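Long-range contacts in thiosulfate sulfurtransferase YnjE (Escherichia coli, PDB 2WLR), which catalyses the transfer of sulfur from thiosulfate to cyanide, giving thiocyanate and sulfite, as a periplasmic monomer built of rhodanese domains: residues Leu290-Trp296 with Ala318-Gly324; Met330-His334 with Ile346-Trp350; Gln271-Met276 with Val386-Asp390. All coordinates share one frame; numbering follows the deposited sequence.

Contact 1. Residues Leu290-Trp296 with Ala318-Gly324; sequences LVSIRSW and ARWGHAG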
loop_
_atom_site.group_PDB
_atom_site.type_symbol
_atom_site.label_atom_id
_atom_site.label_comp_id
_atom_site.label_asym_id
_atom_site.label_seq_id
_atom_site.Cartn_x
_atom_site.Cartn_y
_atom_site.Cartn_z
ATOM N N LEU A 290 14.558 -12.087 2.260
ATOM C CA LEU A 290 13.720 -12.460 1.132
ATOM C C LEU A 290 12.373 -12.775 1.756
ATOM O O LEU A 290 12.234 -13.649 2.621
ATOM C CB LEU A 290 14.289 -13.658 0.354
ATOM C CG LEU A 290 13.578 -14.022 -0.935
ATOM C CD1 LEU A 290 13.499 -12.853 -1.928
ATOM C CD2 LEU A 290 14.261 -15.245 -1.554
ATOM N N VAL A 291 11.360 -12.040 1.328
ATOM C CA VAL A 291 10.086 -11.969 2.044
ATOM C C VAL A 291 8.941 -12.512 1.213
ATOM O O VAL A 291 8.610 -11.989 0.131
ATOM C CB VAL A 291 9.764 -10.526 2.462
ATOM C CG1 VAL A 291 8.449 -10.455 3.165
ATOM C CG2 VAL A 291 10.859 -9.946 3.340
ATOM N N SER A 292 8.262 -13.543 1.711
ATOM C CA SER A 292 7.134 -14.140 1.084
ATOM C C SER A 292 5.861 -13.379 1.416
ATOM O O SER A 292 5.419 -13.321 2.583
ATOM C CB SER A 292 6.960 -15.580 1.583
ATOM O OG SER A 292 5.809 -16.149 1.027
ATOM N N ILE A 293 5.256 -12.788 0.383
ATOM C CA ILE A 293 3.925 -12.186 0.473
ATOM C C ILE A 293 2.940 -13.181 -0.111
ATOM O O ILE A 293 2.342 -12.992 -1.152
ATOM C CB ILE A 293 3.880 -10.796 -0.224
ATOM C CG1 ILE A 293 5.039 -9.915 0.256
ATOM C CG2 ILE A 293 2.529 -10.127 0.020
ATOM C CD1 ILE A 293 4.998 -9.637 1.734
ATOM N N ARG A 294 2.808 -14.277 0.622
ATOM C CA ARG A 294 1.915 -15.358 0.271
ATOM C C ARG A 294 1.022 -15.681 1.448
ATOM O O ARG A 294 1.399 -15.403 2.593
ATOM C CB ARG A 294 2.728 -16.575 -0.183
ATOM C CG ARG A 294 3.533 -16.300 -1.449
ATOM C CD ARG A 294 4.412 -17.484 -1.905
ATOM N NE ARG A 294 3.601 -18.585 -2.398
ATOM C CZ ARG A 294 3.969 -19.870 -2.371
ATOM N NH1 ARG A 294 5.112 -20.232 -1.808
ATOM N NH2 ARG A 294 3.142 -20.794 -2.860
ATOM N N SER A 295 -0.162 -16.209 1.178
ATOM C CA SER A 295 -1.101 -16.560 2.265
ATOM C C SER A 295 -0.447 -17.638 3.114
ATOM O O SER A 295 0.405 -18.382 2.627
ATOM C CB SER A 295 -2.432 -17.043 1.713
ATOM O OG SER A 295 -2.291 -18.265 0.990
ATOM N N TRP A 296 -0.851 -17.735 4.365
ATOM C CA TRP A 296 -0.289 -18.762 5.241
ATOM C C TRP A 296 -0.421 -20.206 4.656
ATOM O O TRP A 296 0.554 -20.948 4.715
ATOM C CB TRP A 296 -0.894 -18.641 6.662
ATOM C CG TRP A 296 -0.194 -19.471 7.650
ATOM C CD1 TRP A 296 -0.665 -20.612 8.242
ATOM C CD2 TRP A 296 1.096 -19.239 8.189
ATOM N NE1 TRP A 296 0.267 -21.088 9.101
ATOM C CE2 TRP A 296 1.359 -20.272 9.108
ATOM C CE3 TRP A 296 2.072 -18.249 7.991
ATOM C CZ2 TRP A 296 2.548 -20.347 9.805
ATOM C CZ3 TRP A 296 3.243 -18.331 8.679
ATOM C CH2 TRP A 296 3.483 -19.380 9.586
ATOM N N ALA A 318 13.026 -18.101 3.483
ATOM C CA ALA A 318 12.216 -16.900 3.261
ATOM C C ALA A 318 11.439 -16.586 4.528
ATOM O O ALA A 318 10.983 -17.491 5.237
ATOM C CB ALA A 318 11.266 -17.108 2.069
ATOM N N ARG A 319 11.314 -15.301 4.810
ATOM C CA ARG A 319 10.591 -14.828 5.975
ATOM C C ARG A 319 9.190 -14.439 5.565
ATOM O O ARG A 319 9.003 -13.832 4.519
ATOM C CB ARG A 319 11.338 -13.670 6.597
ATOM C CG ARG A 319 12.686 -14.117 7.195
ATOM C CD ARG A 319 13.635 -13.000 7.469
ATOM N NE ARG A 319 14.775 -13.524 8.247
ATOM C CZ ARG A 319 15.985 -12.976 8.283
ATOM N NH1 ARG A 319 16.283 -11.876 7.616
ATOM N NH2 ARG A 319 16.932 -13.558 9.017
ATOM N N TRP A 320 8.187 -14.740 6.376
ATOM C CA TRP A 320 6.809 -14.445 6.017
ATOM C C TRP A 320 6.526 -12.980 6.197
ATOM O O TRP A 320 6.784 -12.428 7.245
ATOM C CB TRP A 320 5.820 -15.192 6.901
ATOM C CG TRP A 320 4.389 -15.158 6.346
ATOM C CD1 TRP A 320 3.994 -15.362 5.055
ATOM C CD2 TRP A 320 3.185 -14.952 7.091
ATOM N NE1 TRP A 320 2.648 -15.284 4.948
ATOM C CE2 TRP A 320 2.112 -15.049 6.186
ATOM C CE3 TRP A 320 2.910 -14.710 8.442
ATOM C CZ2 TRP A 320 0.795 -14.890 6.575
ATOM C CZ3 TRP A 320 1.598 -14.545 8.820
ATOM C CH2 TRP A 320 0.560 -14.636 7.896
ATOM N N GLY A 321 5.965 -12.346 5.165
ATOM C CA GLY A 321 5.643 -10.922 5.233
ATOM C C GLY A 321 4.196 -10.587 5.531
ATOM O O GLY A 321 3.815 -9.417 5.478
ATOM N N HIS A 322 3.379 -11.584 5.845
ATOM C CA HIS A 322 1.935 -11.468 5.817
ATOM C C HIS A 322 1.424 -11.241 4.382
ATOM O O HIS A 322 2.192 -11.040 3.456
ATOM C CB HIS A 322 1.420 -10.420 6.814
ATOM C CG HIS A 322 1.596 -10.840 8.240
ATOM N ND1 HIS A 322 0.543 -11.221 9.046
ATOM C CD2 HIS A 322 2.706 -10.981 8.985
ATOM C CE1 HIS A 322 1.007 -11.557 10.242
ATOM N NE2 HIS A 322 2.317 -11.421 10.231
ATOM N N ALA A 323 0.108 -11.345 4.194
ATOM C CA ALA A 323 -0.494 -11.192 2.860
ATOM C C ALA A 323 -2.008 -11.121 3.004
ATOM O O ALA A 323 -2.549 -10.121 3.491
ATOM C CB ALA A 323 -0.044 -12.335 1.910
ATOM N N GLY A 324 -2.709 -12.190 2.651
ATOM C CA GLY A 324 -4.144 -12.246 2.837
ATOM C C GLY A 324 -4.643 -13.668 2.904
ATOM O O GLY A 324 -3.863 -14.603 3.073
HETATM O O HOH W 1 -2.894 -15.904 5.190
#
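Strand residues Val291 and Ser292 pair in parallel with Arg319 and Trp320, at one edge of the third rhodanese domain's sheet. This end is tight. Arg319 O takes the N-H of Ser292 at 2.9 Å, and Ser292 O takes that of Gly321 at 2.8 Å. Val291 CG1 lies 3.5 Å from Gly321 CA, where a side chain would clash with Val291 and Ile293. Past the strands the indole of Trp320 takes over. Its CG is anti to the backbone N (chi1 -167°), which carries NE1 to Arg294 O at 2.7 Å. That bond is nearly straight (172°), and the oxygen lies in the indole plane. The buried Arg294 guanidinium leads away, to Gly313 O and to salt bridges with Glu298 and Glu314. Trp296 brings the edge of its six-membered ring over one face of Trp320 in a T-shaped pair, centroids 4.7 Å apart and planes at 67°. The solvent side is looser. There both tryptophans are partly exposed, and a water links Trp296 N to Gly324 O. The chemistry is mixed: backbone bonds fix the strand register, while one indole N-H and one ring face hold the turn into the helix beginning at Trp296.

Contact 2. Residues Met330-His334 with Ile346-Trp350; sequences MEDFH and ITAMW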
loop_
_atom_site.group_PDB
_atom_site.type_symbol
_atom_site.label_atom_id
_atom_site.label_comp_id
_atom_site.label_asym_id
_atom_site.label_seq_id
_atom_site.Cartn_x
_atom_site.Cartn_y
_atom_site.Cartn_z
HETATM N N MSE A 330 -5.338 -9.460 0.015
HETATM C CA MSE A 330 -4.267 -8.781 0.749
HETATM C C MSE A 330 -4.774 -8.121 2.021
HETATM O O MSE A 330 -4.319 -7.042 2.419
HETATM C CB MSE A 330 -3.546 -7.757 -0.190
HETATM C CG MSE A 330 -2.603 -8.397 -1.261
HETATM SE SE MSE A 330 -1.140 -9.178 -0.377
HETATM C CE MSE A 330 -0.101 -7.588 -0.345
ATOM N N GLU A 331 -5.651 -8.819 2.743
ATOM C CA GLU A 331 -6.268 -8.233 3.929
ATOM C C GLU A 331 -5.324 -7.750 5.027
ATOM O O GLU A 331 -5.646 -6.770 5.725
ATOM C CB GLU A 331 -7.275 -9.205 4.586
ATOM C CG GLU A 331 -8.461 -9.592 3.744
ATOM C CD GLU A 331 -8.240 -10.897 3.011
ATOM O OE1 GLU A 331 -7.069 -11.231 2.683
ATOM O OE2 GLU A 331 -9.253 -11.594 2.736
ATOM N N ASP A 332 -4.166 -8.388 5.177
ATOM C CA ASP A 332 -3.233 -8.019 6.238
ATOM C C ASP A 332 -2.634 -6.660 6.029
ATOM O O ASP A 332 -2.003 -6.141 6.914
ATOM C CB ASP A 332 -2.099 -9.048 6.393
ATOM C CG ASP A 332 -2.592 -10.442 6.738
ATOM O OD1 ASP A 332 -3.644 -10.528 7.390
ATOM O OD2 ASP A 332 -1.921 -11.456 6.380
ATOM N N PHE A 333 -2.782 -6.114 4.829
ATOM C CA PHE A 333 -2.228 -4.809 4.530
ATOM C C PHE A 333 -3.270 -3.708 4.417
ATOM O O PHE A 333 -2.883 -2.556 4.143
ATOM C CB PHE A 333 -1.426 -4.931 3.253
ATOM C CG PHE A 333 -0.151 -5.677 3.455
ATOM C CD1 PHE A 333 0.985 -5.013 3.907
ATOM C CD2 PHE A 333 -0.090 -7.033 3.211
ATOM C CE1 PHE A 333 2.165 -5.725 4.130
ATOM C CE2 PHE A 333 1.114 -7.730 3.427
ATOM C CZ PHE A 333 2.214 -7.053 3.877
ATOM N N HIS A 334 -4.556 -4.038 4.625
ATOM C CA HIS A 334 -5.642 -3.100 4.294
ATOM C C HIS A 334 -6.467 -2.758 5.512
ATOM O O HIS A 334 -6.675 -3.594 6.386
ATOM C CB HIS A 334 -6.605 -3.691 3.284
ATOM C CG HIS A 334 -6.006 -4.014 1.954
ATOM N ND1 HIS A 334 -6.601 -4.890 1.081
ATOM C CD2 HIS A 334 -4.880 -3.578 1.353
ATOM C CE1 HIS A 334 -5.844 -5.007 0.001
ATOM N NE2 HIS A 334 -4.802 -4.204 0.130
ATOM N N ILE A 346 2.318 -2.150 9.856
ATOM C CA ILE A 346 3.073 -2.937 8.893
ATOM C C ILE A 346 4.489 -3.181 9.414
ATOM O O ILE A 346 4.994 -4.316 9.346
ATOM C CB ILE A 346 3.068 -2.262 7.488
ATOM C CG1 ILE A 346 1.637 -2.241 6.957
ATOM C CG2 ILE A 346 3.966 -2.993 6.527
ATOM C CD1 ILE A 346 1.360 -1.423 5.684
ATOM N N THR A 347 5.127 -2.128 9.913
ATOM C CA THR A 347 6.442 -2.265 10.497
ATOM C C THR A 347 6.478 -3.328 11.592
ATOM O O THR A 347 7.377 -4.149 11.613
ATOM C CB THR A 347 6.971 -0.931 11.004
ATOM O OG1 THR A 347 6.943 0.011 9.922
ATOM C CG2 THR A 347 8.386 -1.074 11.552
ATOM N N ALA A 348 5.478 -3.340 12.452
ATOM C CA ALA A 348 5.454 -4.313 13.565
ATOM C C ALA A 348 5.265 -5.731 13.073
ATOM O O ALA A 348 5.888 -6.682 13.591
ATOM C CB ALA A 348 4.362 -3.951 14.521
HETATM N N MSE A 349 4.423 -5.925 12.085
HETATM C CA MSE A 349 4.202 -7.279 11.637
HETATM C C MSE A 349 5.442 -7.820 10.931
HETATM O O MSE A 349 5.768 -9.003 11.082
HETATM C CB MSE A 349 2.893 -7.472 10.875
HETATM C CG MSE A 349 2.830 -7.069 9.506
HETATM SE SE MSE A 349 0.909 -7.296 8.958
HETATM C CE MSE A 349 1.173 -6.444 7.257
ATOM N N TRP A 350 6.162 -6.959 10.210
ATOM C CA TRP A 350 7.433 -7.344 9.584
ATOM C C TRP A 350 8.536 -7.583 10.628
ATOM O O TRP A 350 9.282 -8.572 10.535
ATOM C CB TRP A 350 7.852 -6.341 8.492
ATOM C CG TRP A 350 7.020 -6.445 7.241
ATOM C CD1 TRP A 350 6.204 -7.477 6.882
ATOM C CD2 TRP A 350 6.940 -5.486 6.190
ATOM N NE1 TRP A 350 5.608 -7.211 5.682
ATOM C CE2 TRP A 350 6.048 -6.004 5.235
ATOM C CE3 TRP A 350 7.547 -4.246 5.965
ATOM C CZ2 TRP A 350 5.715 -5.328 4.072
ATOM C CZ3 TRP A 350 7.199 -3.549 4.810
ATOM C CH2 TRP A 350 6.322 -4.113 3.871
#
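Phe333 points its ring into the side of helix 343-351, where Ile346, Met349 and Trp350 receive it. The contact belongs to the third rhodanese domain and includes a Met-aromatic motif. It joins a short 3-10 segment, residues 331-333, to the helix that follows it in the chain. No hydrogen bond crosses between the two segments.

Met349, present as selenomethionine, comes over one face of the phenyl ring. Its CE sits 3.6 Å from the ring centroid and 21° off the normal, displaced toward the rim. This is a CH-pi contact. The selenium stands farther back above the same face, 5.4 Å from the centroid. The side chain of Met349 leaves the helix with CG between the backbone N and the carbonyl carbon (chi1 79°) and then runs extended, which carries CE across to the ring.

The other two partners meet the ring at its edge. Ile346 CD1 lies 4.0 Å from Phe333 CD1, and the two side chains cross at about a right angle. Trp350 CZ2 approaches Phe333 CE1 to 3.6 Å. The two aromatic planes are inclined at 55°, an oblique meeting. Trp350 is itself held in place, because its NE1 bonds to Gly321 O and its indole also meets Phe363 and Trp383. An alanine in place of Phe333 would remove the ring and would probably leave the Met349 methyl without its aromatic face and a gap beside Ile346 and Trp350.

Asp332 adds a polar border. Its OD2 accepts the N-H of Ala323, and its backbone O bonds to Arg341. That same carbonyl is also close to the Met349 methyl, with Asp332 O 3.2 Å from Met349 CE.

Contact 3. Residues Gln271-Met276 with Val386-Asp390; sequences QLMLDM and VSVYD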
loop_
_atom_site.group_PDB
_atom_site.type_symbol
_atom_site.label_atom_id
_atom_site.label_comp_id
_atom_site.label_asym_id
_atom_site.label_seq_id
_atom_site.Cartn_x
_atom_site.Cartn_y
_atom_site.Cartn_z
ATOM N N GLN A 271 18.062 -2.050 -9.916
ATOM C CA GLN A 271 18.145 -2.623 -8.571
ATOM C C GLN A 271 16.748 -2.898 -7.930
ATOM O O GLN A 271 16.643 -3.560 -6.908
ATOM C CB GLN A 271 19.035 -1.726 -7.653
ATOM C CG GLN A 271 18.404 -0.463 -7.115
ATOM C CD GLN A 271 18.109 0.612 -8.145
ATOM O OE1 GLN A 271 18.595 0.551 -9.293
ATOM N NE2 GLN A 271 17.358 1.623 -7.743
ATOM N N LEU A 272 15.683 -2.380 -8.540
ATOM C CA LEU A 272 14.326 -2.578 -8.004
ATOM C C LEU A 272 13.772 -3.954 -8.326
ATOM O O LEU A 272 12.737 -4.340 -7.766
ATOM C CB LEU A 272 13.363 -1.510 -8.513
ATOM C CG LEU A 272 13.764 -0.066 -8.178
ATOM C CD1 LEU A 272 12.751 0.920 -8.694
ATOM C CD2 LEU A 272 14.017 0.093 -6.688
HETATM N N MSE A 273 14.433 -4.703 -9.201
HETATM C CA MSE A 273 14.029 -6.063 -9.528
HETATM C C MSE A 273 15.202 -6.998 -9.320
HETATM O O MSE A 273 16.336 -6.682 -9.694
HETATM C CB MSE A 273 13.553 -6.199 -10.970
HETATM C CG MSE A 273 12.662 -7.428 -11.180
HETATM SE SE MSE A 273 10.863 -7.234 -10.412
HETATM C CE MSE A 273 9.934 -6.620 -11.894
ATOM N N LEU A 274 14.939 -8.131 -8.691
ATOM C CA LEU A 274 15.948 -9.158 -8.526
ATOM C C LEU A 274 15.625 -10.371 -9.352
ATOM O O LEU A 274 14.458 -10.725 -9.560
ATOM C CB LEU A 274 16.093 -9.592 -7.074
ATOM C CG LEU A 274 16.439 -8.552 -6.045
ATOM C CD1 LEU A 274 16.810 -9.282 -4.747
ATOM C CD2 LEU A 274 17.589 -7.637 -6.444
ATOM N N ASP A 275 16.693 -11.023 -9.806
ATOM C CA ASP A 275 16.594 -12.323 -10.415
ATOM C C ASP A 275 16.806 -13.426 -9.361
ATOM O O ASP A 275 17.045 -13.146 -8.193
ATOM C CB ASP A 275 17.564 -12.452 -11.605
ATOM C CG ASP A 275 19.033 -12.539 -11.212
ATOM O OD1 ASP A 275 19.406 -12.829 -10.048
ATOM O OD2 ASP A 275 19.857 -12.338 -12.146
HETATM N N MSE A 276 16.725 -14.684 -9.796
HETATM C CA MSE A 276 16.757 -15.788 -8.843
HETATM C C MSE A 276 18.033 -15.873 -8.031
HETATM O O MSE A 276 17.989 -16.127 -6.831
HETATM C CB MSE A 276 16.529 -17.107 -9.548
HETATM C CG MSE A 276 16.468 -18.290 -8.601
HETATM SE SE MSE A 276 15.627 -19.817 -9.452
HETATM C CE MSE A 276 16.915 -20.003 -10.893
ATOM N N VAL A 386 14.561 -1.667 -1.072
ATOM C CA VAL A 386 13.525 -2.648 -1.361
ATOM C C VAL A 386 13.496 -3.012 -2.843
ATOM O O VAL A 386 13.901 -2.231 -3.703
ATOM C CB VAL A 386 12.124 -2.211 -0.853
ATOM C CG1 VAL A 386 12.040 -2.273 0.697
ATOM C CG2 VAL A 386 11.704 -0.837 -1.388
ATOM N N SER A 387 13.002 -4.197 -3.130
ATOM C CA SER A 387 12.882 -4.696 -4.502
ATOM C C SER A 387 11.828 -5.780 -4.573
ATOM O O SER A 387 11.251 -6.191 -3.545
ATOM C CB SER A 387 14.185 -5.282 -5.010
ATOM O OG SER A 387 14.599 -6.384 -4.191
ATOM N N VAL A 388 11.580 -6.256 -5.785
ATOM C CA VAL A 388 10.725 -7.406 -6.018
ATOM C C VAL A 388 11.567 -8.473 -6.693
ATOM O O VAL A 388 12.303 -8.189 -7.641
ATOM C CB VAL A 388 9.503 -7.073 -6.876
ATOM C CG1 VAL A 388 8.778 -8.330 -7.318
ATOM C CG2 VAL A 388 8.565 -6.108 -6.109
ATOM N N TYR A 389 11.532 -9.698 -6.153
ATOM C CA TYR A 389 12.068 -10.874 -6.835
ATOM C C TYR A 389 10.964 -11.395 -7.747
ATOM O O TYR A 389 10.004 -12.035 -7.327
ATOM C CB TYR A 389 12.556 -11.920 -5.801
ATOM C CG TYR A 389 12.727 -13.311 -6.406
ATOM C CD1 TYR A 389 13.292 -13.462 -7.653
ATOM C CD2 TYR A 389 12.333 -14.487 -5.714
ATOM C CE1 TYR A 389 13.428 -14.711 -8.241
ATOM C CE2 TYR A 389 12.488 -15.744 -6.296
ATOM C CZ TYR A 389 13.044 -15.847 -7.546
ATOM O OH TYR A 389 13.200 -17.066 -8.182
ATOM N N ASP A 390 11.087 -11.083 -9.025
ATOM C CA ASP A 390 10.027 -11.299 -10.000
ATOM C C ASP A 390 9.604 -12.774 -10.082
ATOM O O ASP A 390 8.407 -13.117 -9.960
ATOM C CB ASP A 390 10.510 -10.801 -11.388
ATOM C CG ASP A 390 9.377 -10.510 -12.380
ATOM O OD1 ASP A 390 8.175 -10.750 -12.106
ATOM O OD2 ASP A 390 9.709 -10.076 -13.503
#
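Met273 and Leu274 form a short parallel strand beside Val388 and Tyr389, at the edge of the third rhodanese domain's sheet opposite strand 319-320. The backbone bonds come first. Val388 N donates to Leu272 O at 3.0 Å, and Leu274 N to Val388 O at 2.8 Å (168°). A third bond, Asp390 N to Leu274 O, is weak at 3.4 Å.

Apolar packing follows. On the Met273 and Val388 face, the selenomethionine chain bends at chi2 (73°) and chi3, and its selenium comes 3.8 Å from Val388 CB. On the other face, Leu274 CB lies 4.4 Å from Tyr389 CB. Met276, at the helix start, runs alongside Tyr389 and points the same way, its CB 4.1 Å from Tyr389 CE1.

Some polar atoms make van der Waals contacts. Met273 SE rests 3.3 Å from Val388 O. Leu274 O meets the tyrosine ring edge at CD1.

The remaining bonds lead outward. Ser387 OG bonds to Ser362 of the next strand, and Tyr389 OH to Glu395 of helix 392-396. Asp390 OD1 forms a salt bridge with Arg218, and OD2 accepts the backbone N-H of Lys185. Backbone bonds and apolar packing thus join the strands, while Asp390 links them to the second rhodanese domain.

Contacts 1 and 3 lie at the two edges of one parallel sheet, their centres about 15 Å apart. Strands 288-292, 360-363 and 386-389 run between the two outer strands, and Leu290 CD1 packs on Tyr389 CB at 4.1 Å. Contact 2 follows contact 1 in the chain and touches it: Ala323 O lies 2.9 Å from Asp332 N, a probable hydrogen bond. Both are nested in the loop closed by contact 3. Cys365, which carries the persulfide intermediate and is a sulfinic acid here, follows strand 360-363. Between nearest side-chain atoms, Arg370, probably substrate-binding, is about 4 Å from Ile293, about 7 Å from Phe333 and about 9 Å from Val388. Bound HEPES comes within about 4 Å of the nearest Trp320 side-chain atom.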